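Local coordinates for protein putative ribose operon repressor (Burkholderia thailandensis, PDB 3EGC) that probably acts as a DNA-binding transcriptional repressor of the LacI family, its sugar-binding-type domain likely sensing a small ligand, at residues S8-I14 and R64-L70; D17-F22 and S194-T198; E48-R54 and S73-Y79; I90-N94 and C102-L106; V105-N109 and Q239-I244. All blocks are in the same frame, centred on the assembly; numbering follows the deposited sequence.

Interaction 1. Residues S8-I14 and R64-L70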
# COMPACT_ATOMS: atom_id res chain seq x y z
N SER A 8 -28.64 8.46 5.08
CA SER A 8 -27.52 9.03 5.86
C SER A 8 -26.31 9.50 5.02
O SER A 8 -25.54 10.35 5.44
CB SER A 8 -27.06 8.06 6.95
OG SER A 8 -26.18 7.11 6.43
N ASN A 9 -26.15 8.98 3.82
CA ASN A 9 -24.97 9.31 2.99
C ASN A 9 -23.62 8.87 3.56
O ASN A 9 -22.59 9.52 3.31
CB ASN A 9 -24.91 10.79 2.64
CG ASN A 9 -25.85 11.16 1.52
OD1 ASN A 9 -26.86 11.80 1.75
ND2 ASN A 9 -25.52 10.74 0.28
N VAL A 10 -23.64 7.74 4.27
CA VAL A 10 -22.45 7.16 4.85
C VAL A 10 -22.46 5.71 4.42
O VAL A 10 -23.44 5.01 4.51
CB VAL A 10 -22.44 7.18 6.40
CG1 VAL A 10 -21.12 6.50 6.93
CG2 VAL A 10 -22.61 8.62 6.94
N VAL A 11 -21.33 5.24 3.96
CA VAL A 11 -21.26 3.86 3.56
C VAL A 11 -20.11 3.25 4.36
O VAL A 11 -19.18 3.94 4.67
CB VAL A 11 -21.01 3.83 2.05
CG1 VAL A 11 -20.19 2.66 1.63
CG2 VAL A 11 -22.30 3.93 1.32
N GLY A 12 -20.18 1.96 4.64
CA GLY A 12 -19.17 1.29 5.45
C GLY A 12 -18.21 0.56 4.52
O GLY A 12 -18.68 -0.14 3.63
N LEU A 13 -16.89 0.79 4.65
CA LEU A 13 -15.91 0.04 3.87
C LEU A 13 -15.11 -0.83 4.83
O LEU A 13 -14.54 -0.33 5.81
CB LEU A 13 -14.97 0.94 3.09
CG LEU A 13 -13.75 0.27 2.45
CD1 LEU A 13 -14.14 -0.81 1.40
CD2 LEU A 13 -12.78 1.28 1.80
N ILE A 14 -15.20 -2.11 4.63
CA ILE A 14 -14.56 -3.05 5.52
C ILE A 14 -13.60 -3.83 4.68
O ILE A 14 -13.99 -4.43 3.73
CB ILE A 14 -15.58 -4.00 6.23
CG1 ILE A 14 -16.49 -3.18 7.15
CG2 ILE A 14 -14.83 -5.15 6.99
CD1 ILE A 14 -17.66 -3.97 7.84
N ARG A 64 -26.03 2.90 11.40
CA ARG A 64 -26.86 3.07 10.21
C ARG A 64 -26.16 3.69 9.01
O ARG A 64 -26.57 4.75 8.53
CB ARG A 64 -28.19 3.78 10.53
CG ARG A 64 -29.18 2.96 11.45
CD ARG A 64 -29.45 1.59 10.87
NE ARG A 64 -30.43 0.83 11.64
CZ ARG A 64 -30.17 0.26 12.82
NH1 ARG A 64 -28.98 0.38 13.35
NH2 ARG A 64 -31.12 -0.42 13.47
N VAL A 65 -25.11 3.04 8.56
CA VAL A 65 -24.57 3.32 7.23
C VAL A 65 -25.60 2.85 6.20
O VAL A 65 -26.40 1.94 6.47
CB VAL A 65 -23.24 2.57 6.99
CG1 VAL A 65 -22.15 3.07 7.92
CG2 VAL A 65 -23.46 1.07 7.12
N ASP A 66 -25.57 3.45 5.02
CA ASP A 66 -26.57 3.13 4.01
C ASP A 66 -26.33 1.75 3.40
O ASP A 66 -27.22 1.14 2.82
CB ASP A 66 -26.57 4.21 2.95
CG ASP A 66 -27.12 5.54 3.46
OD1 ASP A 66 -26.80 6.60 2.92
OD2 ASP A 66 -27.93 5.52 4.36
N GLY A 67 -25.11 1.25 3.52
CA GLY A 67 -24.72 0.02 2.87
C GLY A 67 -23.27 -0.29 3.19
O GLY A 67 -22.63 0.48 3.87
N LEU A 68 -22.79 -1.43 2.72
CA LEU A 68 -21.40 -1.89 2.96
C LEU A 68 -20.72 -2.37 1.70
O LEU A 68 -21.27 -3.18 0.94
CB LEU A 68 -21.33 -3.07 3.97
CG LEU A 68 -21.78 -2.96 5.42
CD1 LEU A 68 -21.48 -4.24 6.25
CD2 LEU A 68 -21.15 -1.73 6.09
N ILE A 69 -19.49 -1.93 1.54
CA ILE A 69 -18.56 -2.59 0.69
C ILE A 69 -17.63 -3.45 1.54
O ILE A 69 -16.99 -2.98 2.44
CB ILE A 69 -17.73 -1.61 -0.12
CG1 ILE A 69 -18.64 -0.74 -0.99
CG2 ILE A 69 -16.64 -2.41 -0.91
CD1 ILE A 69 -17.88 0.19 -1.89
N LEU A 70 -17.53 -4.73 1.19
CA LEU A 70 -16.85 -5.66 2.05
C LEU A 70 -15.78 -6.46 1.29
O LEU A 70 -16.08 -7.18 0.36
CB LEU A 70 -17.90 -6.61 2.70
CG LEU A 70 -17.31 -7.80 3.45
CD1 LEU A 70 -16.40 -7.36 4.61
CD2 LEU A 70 -18.38 -8.83 4.00

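Interaction 2. Residues D17-F22 and S194-T198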
# COMPACT_ATOMS: atom_id res chain seq x y z
N ASP A 17 -7.33 -6.30 4.54
CA ASP A 17 -5.98 -5.88 4.87
C ASP A 17 -5.54 -4.54 4.23
O ASP A 17 -4.92 -4.54 3.18
CB ASP A 17 -4.97 -6.99 4.54
CG ASP A 17 -3.59 -6.64 4.97
OD1 ASP A 17 -3.39 -5.57 5.62
OD2 ASP A 17 -2.66 -7.41 4.65
N ILE A 18 -5.85 -3.42 4.89
CA ILE A 18 -5.56 -2.11 4.31
C ILE A 18 -4.02 -1.88 4.01
O ILE A 18 -3.64 -1.11 3.11
CB ILE A 18 -6.14 -0.98 5.19
CG1 ILE A 18 -6.20 0.34 4.40
CG2 ILE A 18 -5.31 -0.83 6.50
CD1 ILE A 18 -7.17 0.28 3.26
N GLU A 19 -3.15 -2.59 4.74
CA GLU A 19 -1.68 -2.43 4.59
C GLU A 19 -1.17 -3.07 3.27
O GLU A 19 -0.06 -2.82 2.84
CB GLU A 19 -0.96 -3.04 5.78
CG GLU A 19 -1.36 -2.46 7.16
CD GLU A 19 -0.77 -3.28 8.32
OE1 GLU A 19 -0.00 -4.22 8.00
OE2 GLU A 19 -1.08 -3.02 9.52
N ASN A 20 -2.01 -3.93 2.68
CA ASN A 20 -1.74 -4.57 1.41
C ASN A 20 -2.23 -3.54 0.35
O ASN A 20 -3.36 -3.01 0.39
CB ASN A 20 -2.46 -5.90 1.32
CG ASN A 20 -2.26 -6.63 -0.06
OD1 ASN A 20 -1.98 -6.03 -1.05
ND2 ASN A 20 -2.41 -7.96 -0.05
N VAL A 21 -1.33 -3.26 -0.54
CA VAL A 21 -1.47 -2.22 -1.50
C VAL A 21 -2.67 -2.48 -2.40
O VAL A 21 -3.29 -1.54 -2.90
CB VAL A 21 -0.12 -2.09 -2.28
CG1 VAL A 21 -0.35 -2.14 -3.75
CG2 VAL A 21 0.52 -0.82 -1.96
N PHE A 22 -3.01 -3.75 -2.60
CA PHE A 22 -4.19 -4.09 -3.36
C PHE A 22 -5.43 -3.37 -2.80
O PHE A 22 -6.13 -2.67 -3.52
CB PHE A 22 -4.38 -5.61 -3.39
CG PHE A 22 -5.65 -6.03 -4.08
CD1 PHE A 22 -5.69 -6.24 -5.44
CD2 PHE A 22 -6.83 -6.21 -3.35
CE1 PHE A 22 -6.92 -6.62 -6.06
CE2 PHE A 22 -8.00 -6.59 -3.93
CZ PHE A 22 -8.05 -6.81 -5.27
N SER A 194 -0.25 -13.56 -5.99
CA SER A 194 -0.28 -12.12 -5.67
C SER A 194 1.13 -11.65 -5.39
O SER A 194 2.05 -12.48 -5.27
CB SER A 194 -1.17 -11.83 -4.45
OG SER A 194 -0.62 -12.42 -3.29
N HIS A 195 1.30 -10.33 -5.26
CA HIS A 195 2.60 -9.70 -4.99
C HIS A 195 3.18 -10.16 -3.67
O HIS A 195 4.38 -10.32 -3.55
CB HIS A 195 2.54 -8.17 -5.06
CG HIS A 195 1.74 -7.53 -3.95
ND1 HIS A 195 2.34 -6.86 -2.91
CD2 HIS A 195 0.40 -7.41 -3.77
CE1 HIS A 195 1.40 -6.36 -2.11
NE2 HIS A 195 0.21 -6.69 -2.60
N ARG A 196 2.32 -10.39 -2.69
CA ARG A 196 2.78 -10.80 -1.37
C ARG A 196 3.31 -12.24 -1.36
O ARG A 196 4.30 -12.54 -0.71
CB ARG A 196 1.71 -10.57 -0.31
CG ARG A 196 2.28 -10.67 1.10
CD ARG A 196 1.78 -9.53 2.01
NE ARG A 196 2.08 -8.20 1.49
CZ ARG A 196 1.50 -7.08 1.93
NH1 ARG A 196 1.84 -5.94 1.39
NH2 ARG A 196 0.63 -7.10 2.94
N ILE A 197 2.67 -13.09 -2.16
CA ILE A 197 3.17 -14.43 -2.42
C ILE A 197 4.44 -14.41 -3.26
O ILE A 197 5.38 -15.18 -3.00
CB ILE A 197 2.05 -15.34 -3.03
CG1 ILE A 197 1.01 -15.62 -1.94
CG2 ILE A 197 2.60 -16.67 -3.59
CD1 ILE A 197 -0.26 -16.06 -2.53
N THR A 198 4.48 -13.50 -4.24
CA THR A 198 5.70 -13.31 -5.02
C THR A 198 6.90 -12.93 -4.12
O THR A 198 8.00 -13.40 -4.33
CB THR A 198 5.54 -12.28 -6.15
OG1 THR A 198 4.47 -12.67 -7.00
CG2 THR A 198 6.82 -12.25 -6.96

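Interaction 3. Residues E48-R54 and S73-Y79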
# COMPACT_ATOMS: atom_id res chain seq x y z
N GLU A 48 -7.67 -9.69 8.37
CA GLU A 48 -7.97 -11.08 7.96
C GLU A 48 -8.53 -11.90 9.13
O GLU A 48 -8.39 -13.11 9.17
CB GLU A 48 -6.76 -11.78 7.33
CG GLU A 48 -6.34 -11.26 5.98
CD GLU A 48 -7.25 -11.69 4.81
OE1 GLU A 48 -8.05 -12.64 4.97
OE2 GLU A 48 -7.16 -11.06 3.72
N ASP A 49 -9.12 -11.20 10.10
CA ASP A 49 -9.77 -11.83 11.23
C ASP A 49 -11.31 -11.73 11.06
O ASP A 49 -11.89 -10.65 11.13
CB ASP A 49 -9.31 -11.14 12.51
CG ASP A 49 -9.86 -11.82 13.79
OD1 ASP A 49 -9.74 -11.23 14.88
OD2 ASP A 49 -10.41 -12.94 13.73
N ILE A 50 -11.95 -12.86 10.85
CA ILE A 50 -13.40 -12.89 10.67
C ILE A 50 -14.19 -12.34 11.90
O ILE A 50 -15.29 -11.80 11.76
CB ILE A 50 -13.86 -14.31 10.29
CG1 ILE A 50 -15.28 -14.30 9.73
CG2 ILE A 50 -13.66 -15.28 11.47
CD1 ILE A 50 -15.35 -13.90 8.31
N VAL A 51 -13.63 -12.44 13.10
CA VAL A 51 -14.30 -11.99 14.30
C VAL A 51 -14.30 -10.44 14.34
O VAL A 51 -15.27 -9.79 14.71
CB VAL A 51 -13.61 -12.58 15.58
CG1 VAL A 51 -14.08 -11.85 16.84
CG2 VAL A 51 -13.86 -14.10 15.72
N ARG A 52 -13.19 -9.84 13.96
CA ARG A 52 -13.19 -8.43 13.67
C ARG A 52 -14.10 -7.99 12.51
O ARG A 52 -14.71 -6.95 12.59
CB ARG A 52 -11.74 -7.93 13.46
CG ARG A 52 -10.96 -7.97 14.74
CD ARG A 52 -9.43 -7.88 14.54
NE ARG A 52 -9.11 -6.70 13.76
CZ ARG A 52 -7.88 -6.33 13.47
NH1 ARG A 52 -7.67 -5.24 12.72
NH2 ARG A 52 -6.86 -7.06 13.93
N GLU A 53 -14.20 -8.79 11.45
CA GLU A 53 -15.11 -8.46 10.37
C GLU A 53 -16.59 -8.34 10.86
O GLU A 53 -17.31 -7.37 10.56
CB GLU A 53 -15.00 -9.48 9.21
CG GLU A 53 -15.96 -9.19 8.09
CD GLU A 53 -16.07 -10.35 7.12
OE1 GLU A 53 -17.10 -11.06 7.16
OE2 GLU A 53 -15.14 -10.57 6.31
N ARG A 54 -17.01 -9.34 11.62
CA ARG A 54 -18.36 -9.40 12.13
C ARG A 54 -18.59 -8.25 13.10
O ARG A 54 -19.64 -7.67 13.13
CB ARG A 54 -18.56 -10.75 12.85
CG ARG A 54 -19.99 -11.06 13.14
CD ARG A 54 -20.14 -12.55 13.61
NE ARG A 54 -18.93 -13.37 13.49
CZ ARG A 54 -18.38 -14.11 14.47
NH1 ARG A 54 -18.90 -14.14 15.69
NH2 ARG A 54 -17.31 -14.85 14.20
N SER A 73 -12.93 -11.47 4.73
CA SER A 73 -11.85 -12.19 5.34
C SER A 73 -12.26 -13.63 5.20
O SER A 73 -13.45 -13.93 5.02
CB SER A 73 -11.77 -11.81 6.81
OG SER A 73 -11.19 -10.52 6.96
N GLU A 74 -11.29 -14.53 5.23
CA GLU A 74 -11.56 -15.95 5.05
C GLU A 74 -12.31 -16.42 6.27
O GLU A 74 -11.83 -16.26 7.39
CB GLU A 74 -10.26 -16.75 4.94
CG GLU A 74 -10.48 -18.22 4.61
CD GLU A 74 -9.20 -19.00 4.45
OE1 GLU A 74 -8.14 -18.52 4.89
OE2 GLU A 74 -9.24 -20.11 3.90
N GLY A 75 -13.46 -17.05 6.03
CA GLY A 75 -14.30 -17.59 7.07
C GLY A 75 -15.74 -17.67 6.57
O GLY A 75 -16.00 -17.38 5.40
N GLU A 76 -16.67 -18.03 7.46
CA GLU A 76 -18.09 -18.16 7.13
C GLU A 76 -18.80 -16.81 7.06
O GLU A 76 -18.58 -15.97 7.88
CB GLU A 76 -18.84 -19.05 8.15
CG GLU A 76 -20.23 -19.58 7.65
CD GLU A 76 -21.05 -20.28 8.72
OE1 GLU A 76 -20.97 -19.87 9.90
OE2 GLU A 76 -21.79 -21.24 8.38
N HIS A 77 -19.67 -16.62 6.09
CA HIS A 77 -20.37 -15.33 6.00
C HIS A 77 -21.89 -15.41 6.13
O HIS A 77 -22.59 -14.44 5.88
CB HIS A 77 -19.93 -14.61 4.73
CG HIS A 77 -18.48 -14.24 4.74
ND1 HIS A 77 -17.49 -15.05 4.22
CD2 HIS A 77 -17.84 -13.18 5.29
CE1 HIS A 77 -16.31 -14.48 4.42
NE2 HIS A 77 -16.50 -13.35 5.07
N ASP A 78 -22.41 -16.55 6.56
CA ASP A 78 -23.84 -16.72 6.74
C ASP A 78 -24.46 -15.75 7.74
O ASP A 78 -25.62 -15.40 7.60
CB ASP A 78 -24.15 -18.11 7.15
N TYR A 79 -23.69 -15.33 8.74
CA TYR A 79 -24.14 -14.36 9.70
C TYR A 79 -24.60 -13.10 9.00
O TYR A 79 -25.41 -12.35 9.53
CB TYR A 79 -23.02 -14.01 10.70
CG TYR A 79 -21.96 -13.02 10.17
CD1 TYR A 79 -22.13 -11.63 10.30
CD2 TYR A 79 -20.82 -13.48 9.51
CE1 TYR A 79 -21.17 -10.75 9.83
CE2 TYR A 79 -19.86 -12.62 9.01
CZ TYR A 79 -20.03 -11.26 9.17
OH TYR A 79 -19.09 -10.40 8.65

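Interaction 4. Residues I90-N94 and C102-L106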
# COMPACT_ATOMS: atom_id res chain seq x y z
N ILE A 90 -25.23 -4.83 0.30
CA ILE A 90 -23.85 -5.22 0.49
C ILE A 90 -23.19 -5.55 -0.84
O ILE A 90 -23.68 -6.38 -1.56
CB ILE A 90 -23.72 -6.46 1.40
CG1 ILE A 90 -24.32 -6.17 2.81
CG2 ILE A 90 -22.22 -6.95 1.47
CD1 ILE A 90 -24.39 -7.35 3.67
N VAL A 91 -22.08 -4.91 -1.17
CA VAL A 91 -21.33 -5.47 -2.26
C VAL A 91 -19.96 -5.88 -1.84
O VAL A 91 -19.30 -5.15 -1.11
CB VAL A 91 -21.35 -4.64 -3.55
CG1 VAL A 91 -22.45 -3.52 -3.54
CG2 VAL A 91 -20.06 -4.18 -3.85
N ALA A 92 -19.59 -7.11 -2.22
CA ALA A 92 -18.28 -7.68 -1.95
C ALA A 92 -17.29 -7.29 -3.04
O ALA A 92 -17.67 -7.17 -4.22
CB ALA A 92 -18.37 -9.25 -1.85
N VAL A 93 -16.03 -7.15 -2.65
CA VAL A 93 -14.97 -6.99 -3.70
C VAL A 93 -13.97 -8.10 -3.48
O VAL A 93 -13.82 -8.58 -2.31
CB VAL A 93 -14.21 -5.62 -3.60
CG1 VAL A 93 -15.13 -4.51 -3.94
CG2 VAL A 93 -13.62 -5.45 -2.16
N ASN A 94 -13.31 -8.46 -4.59
CA ASN A 94 -12.15 -9.33 -4.61
C ASN A 94 -12.56 -10.80 -4.45
O ASN A 94 -12.19 -11.67 -5.29
CB ASN A 94 -11.10 -8.87 -3.59
CG ASN A 94 -9.94 -9.87 -3.39
OD1 ASN A 94 -9.64 -10.26 -2.25
ND2 ASN A 94 -9.33 -10.29 -4.46
N CYS A 102 -26.48 -10.06 -2.45
CA CYS A 102 -25.18 -9.35 -2.38
C CYS A 102 -24.48 -9.22 -3.72
O CYS A 102 -24.14 -10.23 -4.33
CB CYS A 102 -24.24 -10.06 -1.41
SG CYS A 102 -24.98 -10.18 0.15
N GLY A 103 -24.20 -8.00 -4.14
CA GLY A 103 -23.35 -7.78 -5.31
C GLY A 103 -21.91 -8.18 -5.08
O GLY A 103 -21.45 -8.32 -3.93
N ALA A 104 -21.21 -8.37 -6.17
CA ALA A 104 -19.81 -8.65 -6.16
C ALA A 104 -19.12 -7.96 -7.36
O ALA A 104 -19.68 -7.90 -8.48
CB ALA A 104 -19.64 -10.12 -6.20
N VAL A 105 -17.93 -7.41 -7.09
CA VAL A 105 -17.02 -6.91 -8.07
C VAL A 105 -15.69 -7.67 -7.94
O VAL A 105 -14.93 -7.45 -7.00
CB VAL A 105 -16.71 -5.40 -7.88
CG1 VAL A 105 -15.78 -4.89 -9.04
CG2 VAL A 105 -18.00 -4.62 -7.77
N LEU A 106 -15.41 -8.51 -8.93
CA LEU A 106 -14.31 -9.42 -8.93
C LEU A 106 -13.39 -9.21 -10.18
O LEU A 106 -13.78 -8.58 -11.13
CB LEU A 106 -14.89 -10.83 -8.96
CG LEU A 106 -16.03 -11.10 -7.97
CD1 LEU A 106 -16.69 -12.52 -8.24
CD2 LEU A 106 -15.56 -10.99 -6.50

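Interaction 5. Residues V105-N109 and Q239-I244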
# COMPACT_ATOMS: atom_id res chain seq x y z
N VAL A 105 -17.93 -7.41 -7.09
CA VAL A 105 -17.02 -6.91 -8.07
C VAL A 105 -15.69 -7.67 -7.94
O VAL A 105 -14.93 -7.45 -7.00
CB VAL A 105 -16.71 -5.40 -7.88
CG1 VAL A 105 -15.78 -4.89 -9.04
CG2 VAL A 105 -18.00 -4.62 -7.77
N LEU A 106 -15.41 -8.51 -8.93
CA LEU A 106 -14.31 -9.42 -8.93
C LEU A 106 -13.39 -9.21 -10.18
O LEU A 106 -13.78 -8.58 -11.13
CB LEU A 106 -14.89 -10.83 -8.96
CG LEU A 106 -16.03 -11.10 -7.97
CD1 LEU A 106 -16.69 -12.52 -8.24
CD2 LEU A 106 -15.56 -10.99 -6.50
N SER A 107 -12.20 -9.77 -10.17
CA SER A 107 -11.35 -9.79 -11.38
C SER A 107 -11.60 -11.02 -12.23
O SER A 107 -12.17 -12.01 -11.73
CB SER A 107 -9.86 -9.75 -11.03
OG SER A 107 -9.53 -8.52 -10.41
N GLU A 108 -11.15 -10.97 -13.48
CA GLU A 108 -11.15 -12.19 -14.31
C GLU A 108 -9.96 -13.14 -14.01
O GLU A 108 -9.01 -13.31 -14.82
CB GLU A 108 -11.29 -11.88 -15.82
CG GLU A 108 -10.11 -11.08 -16.41
CD GLU A 108 -10.43 -10.45 -17.77
OE1 GLU A 108 -11.57 -10.63 -18.29
OE2 GLU A 108 -9.53 -9.77 -18.32
N ASN A 109 -10.01 -13.76 -12.84
CA ASN A 109 -8.86 -14.56 -12.36
C ASN A 109 -8.43 -15.76 -13.22
O ASN A 109 -7.25 -15.87 -13.57
CB ASN A 109 -9.07 -15.01 -10.94
CG ASN A 109 -9.31 -13.83 -9.97
OD1 ASN A 109 -8.46 -12.95 -9.83
ND2 ASN A 109 -10.42 -13.87 -9.25
N GLN A 239 -4.24 -6.08 -12.05
CA GLN A 239 -5.65 -6.02 -11.68
C GLN A 239 -6.10 -4.57 -11.74
O GLN A 239 -5.30 -3.71 -11.37
CB GLN A 239 -5.86 -6.61 -10.30
CG GLN A 239 -5.62 -8.08 -10.25
CD GLN A 239 -6.16 -8.70 -8.96
OE1 GLN A 239 -7.35 -9.05 -8.87
NE2 GLN A 239 -5.30 -8.81 -7.94
N PRO A 240 -7.36 -4.31 -12.18
CA PRO A 240 -7.91 -2.94 -12.18
C PRO A 240 -8.38 -2.50 -10.77
O PRO A 240 -9.57 -2.24 -10.52
CB PRO A 240 -9.10 -3.07 -13.15
CG PRO A 240 -9.61 -4.48 -12.89
CD PRO A 240 -8.39 -5.31 -12.48
N THR A 241 -7.45 -2.39 -9.85
CA THR A 241 -7.79 -2.16 -8.42
C THR A 241 -8.66 -0.98 -8.15
O THR A 241 -9.65 -1.09 -7.44
CB THR A 241 -6.53 -1.99 -7.56
OG1 THR A 241 -5.68 -0.95 -8.13
CG2 THR A 241 -5.76 -3.25 -7.51
N ARG A 242 -8.30 0.16 -8.71
CA ARG A 242 -9.13 1.35 -8.57
C ARG A 242 -10.54 1.21 -9.12
O ARG A 242 -11.50 1.62 -8.48
CB ARG A 242 -8.40 2.58 -9.17
CG ARG A 242 -7.49 3.24 -8.12
CD ARG A 242 -6.32 4.06 -8.78
NE ARG A 242 -5.37 3.18 -9.45
CZ ARG A 242 -4.07 3.07 -9.14
NH1 ARG A 242 -3.52 3.84 -8.21
NH2 ARG A 242 -3.31 2.20 -9.83
N ARG A 243 -10.66 0.66 -10.31
CA ARG A 243 -11.94 0.41 -10.96
C ARG A 243 -12.78 -0.58 -10.17
O ARG A 243 -13.96 -0.47 -10.14
CB ARG A 243 -11.72 -0.09 -12.40
CG ARG A 243 -13.01 -0.26 -13.24
CD ARG A 243 -13.48 1.06 -13.78
NE ARG A 243 -14.81 0.95 -14.38
CZ ARG A 243 -15.04 0.94 -15.70
NH1 ARG A 243 -14.03 1.04 -16.57
NH2 ARG A 243 -16.29 0.83 -16.14
N ILE A 244 -12.15 -1.56 -9.52
CA ILE A 244 -12.89 -2.45 -8.64
C ILE A 244 -13.57 -1.66 -7.52
O ILE A 244 -14.77 -1.83 -7.26
CB ILE A 244 -11.94 -3.58 -8.04
CG1 ILE A 244 -11.45 -4.49 -9.17
CG2 ILE A 244 -12.66 -4.33 -6.92
CD1 ILE A 244 -10.28 -5.50 -8.78

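Interaction 1. Residues S8-I14 and R64-L70
Ile14 and Leu70 meet on one face of a parallel strand pair, Ile14 CG2 lying 3.6 Å from Leu70 CD1. On the same face Ile14 CD1 approaches Leu68 CD1 at 4.1 Å: with chi1 at -65° its long branch heads for Leu68 and CG2 is left for Leu70. Gly12 belongs here too, and Leu68 CD2 uses the room beside it, 3.7 Å from Gly12 CA. On the opposite face Leu13 CD1 touches Ile69 CG2 at 3.8 Å. Helix 50-62 packs on the Ile14 face through Ala56, Val57 and Phe60, and Met249 of helix 241-257 on the face of Val11 and Ile69.

Between the faces runs the backbone ladder. Gly12 N donates to Gly67 O, Gly12 O accepts from Ile69 N, and Ile14 N donates to Ile69 O; the strand axes diverge by 22°. Farther out, Asp66 N bonds to Val10 O at 2.7 Å. The Asp66 carboxylate then holds two successive amides: OD2 takes Ser8 N on its syn lone pair at 3.1 Å, while OD1 takes Asn9 N at 2.6 Å from 31° out of the carboxylate plane. Beyond this polar edge, Arg63 of the second subunit bonds to Ser8 O.

A parallel sheet sandwiched by helices in this way is typical of the Rossmann-like lobe of the periplasmic-binding-protein fold.

Interaction 2. Residues D17-F22 and S194-T198
The two backbones keep apart, with Asn20 CA and Arg196 CA 8.2 Å from each other, so side chains must bridge the gap between the type I turn Asp17-Asn20 and the first turn of helix 195-208. His195 NE2 donates to Asn20 OD1 at 2.8 Å with an N-H...O angle of 163°. The amide oxygen lies in the plane of the imidazole ring, yet the histidine reaches it from above the carbonyl plane. Phe22 N, at 2.9 Å, approaches Asn20 OD1 from the other face of that plane, so one oxygen both caps helix 21-36 and receives the histidine, which should fix the rotation of the amide. A chi1 of 68° turns the His195 ring between its own backbone N and carbonyl carbon and out toward Asn20.

Arg196 reaches over the turn alongside. Asn20 CG sits over one face of its guanidinium, offset toward the rim, and Asn20 CB is 3.7 Å from Arg196 NH2. Glu19 O lies at the guanidinium edge. The ion pair from Arg196 NH2 to Asp17 OD2 is long, 3.7 Å, and the two flat groups are inclined by 66°, so its pull is probably modest.

Behind His195, its backbone N is held by Asp222 OD2. Two helix starts facing each other from separate lobes are typical of the interlobe cleft in this family, where relatives bind their effectors.

Interaction 3. Residues E48-R54 and S73-Y79
Glu53 carries the polar part of this contact, spending both carboxylate oxygens on the facing loop and the helix start that follows it. Ser73 N donates to Glu53 OE2 at 2.9 Å with a nearly straight N-H...O angle of 178°, meeting the oxygen almost along its C-O axis. Tyr79 OH donates to Glu53 OE1 at 2.6 Å, on the anti lone pair. A weak third bond, 3.3 Å from His77 NE2 to Glu53 OE2, brings the imidazole nearly coplanar with the carboxylate, 25° between the planes. CG anti to the backbone N (chi1 178°) and an extended chain carry the acid across to these donors.

Both segments follow parallel strands, 40-45 and 67-70, and lie at their C-terminal ends, the edge at which helices begin in an alpha/beta fold; Asp49 N-caps helix 50-62 through a weak bond to Val51 N.

Van der Waals contacts flank Glu53. Arg54 lays its CG over one face of the Tyr79 ring, 3.8 Å from the centroid, a CH-pi contact. Ile50 CD1 nestles among loop atoms, 3.5 Å from His77 NE2 and 3.8 Å from Ser73 O. Ser73 OG, hydrogen-bonded to Thr46 OG1, also lies 3.4 Å from Glu48 CA.

Interaction 4. Residues I90-N94 and C102-L106
Ala92 is gripped through both its backbone N and its O by the strand beside it. The N donates to Gly103 O at 2.8 Å, and the O accepts from Val105 N at 2.9 Å. Asn94 N extends the ladder to Val105 O at 3.1 Å, whereas the bond from Gly103 N to Ile90 O is weak, bent to 123° at the hydrogen. These bonds define parallel pairing, consistent with axes only 19° apart.

CA-H...O contacts fill in between the stronger bonds; the shortest joins Ala104 CA to Ala92 O at 3.2 Å. Val91 stands opposite Gly103, which has no side chain, and there the CA atoms close to 4.3 Å.

Side-chain packing is sparser. Ile90 CB meets Cys102 SG at 4.1 Å at one end. At the other, Leu106 CD2 folds back to 3.6 Å from Asn94 C, a chi1 of -46° setting CG beside its own backbone N. Val93 CG1 and the CB of Val105 pack loosely on the face shared with Val91.

That face is backed by helix 241-257, with Ala248 under Val91 and Val93. In the sheet, strand 67-70 bonds to the edge of 90-93 away from 103-107, and strand 264-272 flanks 103-107.

Interaction 5. Residues V105-N109 and Q239-I244
A single hydroxyl-to-amide bond in an otherwise apolar, buried joint sets this contact apart: Ser107 OG donates to Gln239 OE1 at 2.7 Å. The hydroxyl lies in the carbonyl plane of the amide, on a lone pair, with a C=O...O angle of 132°. Ser107 chi1, -65°, swings OG beside its own backbone N and toward the glutamine, whose chain runs extended beyond CG to meet it.

Around this bond the partners are hydrocarbon. Ile244 CD1 comes within 3.5 Å of Ser107 OG, and Pro240 CD lies 4.0 Å from the same oxygen. Two residues earlier on the strand, Ile244 CG2 touches Val105 CG1 at 3.8 Å, and that valine methyl also rests 3.7 Å from Ile244 O. The isoleucine thus spans both inward-pointing residues of strand 103-107, its two branches dividing them.

Each segment turns sharply right after its bonding residue. Glu108 and Pro240 are centres of inverse gamma turns and also N-cap positions, where the chain passes between the lobes, as at the hinge of this family. Asn109 is held by Arg143 and Glu142 of helix 138-153.

Since Gln239 NE2 donates to Asp222 OD1, both ends of the amide are committed and its orientation is probably settled. A short, directional bond shielded by Ile244 and Pro240 would therefore tie the end of strand 103-107 to the residue just ahead of helix 241-257 in a defined geometry.

Interactions 1, 4 and 5 are buried, interaction 2 is partly so, and interaction 3 lies at the surface. Interactions 1 and 4 are successive steps of one parallel sheet, joined where strand 67-70 bonds to strand 90-93; both rely on backbone ladders. Interaction 5 shares Val105 and Leu106 with interaction 4 but swaps the ladder for strand-to-helix packing, Ile244 also reaching Val93. Side-chain polar groups dominate 2 and 3: a carboxylate gathering donors within one lobe in 3, an amide and a histidine bridging two lobes in 2. Phe22 links 2 to 5 by packing on Gln239 and Thr241. The second subunit reaches several residues of interactions 1 and 2, and one residue each of 3 and 5.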